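Local coordinates for carboxymuconolactone decarboxylase family protein (Methanocaldococcus jannaschii, PDB 3D7I) that belongs to the carboxymuconolactone decarboxylase family and is possibly involved in oxygen detoxification, perhaps as a peroxiredoxin-like oxidoreductase, at the interface of chains A and B. Sequence-based numbering; all coordinates share one arbitrary frame. Chains: chain A/B, carboxymuconolactone decarboxylase family protein.

The interface of chains A and B. Residues chain A 19; chain B 77, 80, 84.
A:Tyr19 lays the hydroxyl end of its ring against B:Ala80, in a small patch where chain A meets helix 76-90 of chain B. The methyl CB of B:Ala80 lies 3.2 Å from the phenolic OH of A:Tyr19, a tight van der Waals contact. It is also 3.7 Å from the ring carbon CZ of A:Tyr19, raised off one face but set just past the oxygen, so it meets the C-OH end and not the middle of the ring. Alanine suits this place because its lone methyl lets the phenol come close to the helix surface.

B:Arg84 approaches the same face, nearer the base of the ring. Its guanidinium nitrogen NH1 comes within 4.0 Å of CD1 of A:Tyr19, hanging beyond the CG/CD1 edge with the guanidinium plane nearly perpendicular to the ring (89°). The long arginine chain, bent at chi3 (94°), lets a residue one turn further along the helix reach back toward the base of the tyrosine ring. Beyond the hydroxyl end, B:Glu77 contributes mainly its backbone, with CA 4.3 Å from the tyrosine OH, while its carboxylate extends away from the hydroxyl.

B:Glu77, B:Ala80 and B:Arg84 thus line one side of the helix. A:Tyr19 occupies the short break between helices 10-18 and 20-33, from which its long, flat, rigid side chain reaches across to the helix of chain B. Replacing it with an alanine would probably open a gap over the B:Ala80 methyl and leave the B:Arg84 guanidinium freer to turn.

The deposited assembly is a hexamer, and this patch may help join its subunits. The ring is aimed by a chi1 of -53°, which sets CG of A:Tyr19 opposite its carbonyl carbon.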
ATOM      1  N   TYR A  19     -21.849  16.547  -9.273  1.00 24.99           N
ATOM      2  CA  TYR A  19     -22.271  15.136  -9.225  1.00 24.71           C
ATOM      3  C   TYR A  19     -23.192  14.888  -8.041  1.00 20.64           C
ATOM      4  O   TYR A  19     -22.813  14.164  -7.110  1.00 21.60           O
ATOM      5  CB  TYR A  19     -21.025  14.232  -9.163  1.00 23.93           C
ATOM      6  CG  TYR A  19     -20.047  14.546 -10.274  1.00 23.45           C
ATOM      7  CD1 TYR A  19     -20.421  14.424 -11.598  1.00 27.20           C
ATOM      8  CD2 TYR A  19     -18.755  14.975  -9.988  1.00 28.70           C
ATOM      9  CE1 TYR A  19     -19.530  14.740 -12.635  1.00 33.12           C
ATOM     10  CE2 TYR A  19     -17.868  15.309 -11.008  1.00 27.60           C
ATOM     11  CZ  TYR A  19     -18.254  15.180 -12.314  1.00 25.19           C
ATOM     12  OH  TYR A  19     -17.364  15.488 -13.326  1.00 35.32           O
TER
ATOM     13  N   GLU B  77     -14.382  15.372 -17.271  1.00 23.62           N
ATOM     14  CA  GLU B  77     -15.539  14.499 -17.046  1.00 27.19           C
ATOM     15  C   GLU B  77     -15.167  13.007 -17.142  1.00 22.94           C
ATOM     16  O   GLU B  77     -15.620  12.192 -16.350  1.00 25.59           O
ATOM     17  CB  GLU B  77     -16.665  14.798 -18.046  1.00 28.02           C
ATOM     18  CG  GLU B  77     -17.970  14.049 -17.720  1.00 35.01           C
ATOM     19  CD  GLU B  77     -19.104  14.364 -18.701  1.00 37.01           C
ATOM     20  OE1 GLU B  77     -18.815  14.597 -19.908  1.00 52.64           O
ATOM     21  OE2 GLU B  77     -20.274  14.381 -18.243  1.00 48.87           O
ATOM     22  N   ALA B  80     -13.213  12.212 -14.005  1.00 22.41           N
ATOM     23  CA  ALA B  80     -14.104  12.092 -12.878  1.00 20.30           C
ATOM     24  C   ALA B  80     -14.753  10.708 -12.835  1.00 21.42           C
ATOM     25  O   ALA B  80     -14.901  10.127 -11.774  1.00 20.43           O
ATOM     26  CB  ALA B  80     -15.149  13.190 -12.899  1.00 22.66           C
ATOM     27  N   ARG B  84     -14.688   7.849  -9.794  1.00 20.31           N
ATOM     28  CA  ARG B  84     -15.813   7.117  -9.181  1.00 21.39           C
ATOM     29  C   ARG B  84     -15.380   5.701  -8.816  1.00 20.18           C
ATOM     30  O   ARG B  84     -15.626   5.187  -7.726  1.00 19.30           O
ATOM     31  CB  ARG B  84     -17.004   7.092 -10.140  1.00 22.29           C
ATOM     32  CG  ARG B  84     -17.622   8.446 -10.406  1.00 22.30           C
ATOM     33  CD  ARG B  84     -18.614   8.397 -11.550  1.00 28.97           C
ATOM     34  NE  ARG B  84     -19.957   8.194 -11.086  1.00 33.52           N
ATOM     35  CZ  ARG B  84     -20.860   9.153 -10.874  1.00 23.68           C
ATOM     36  NH1 ARG B  84     -20.625  10.440 -11.065  1.00 32.40           N
ATOM     37  NH2 ARG B  84     -22.027   8.803 -10.454  1.00 24.82           N
TER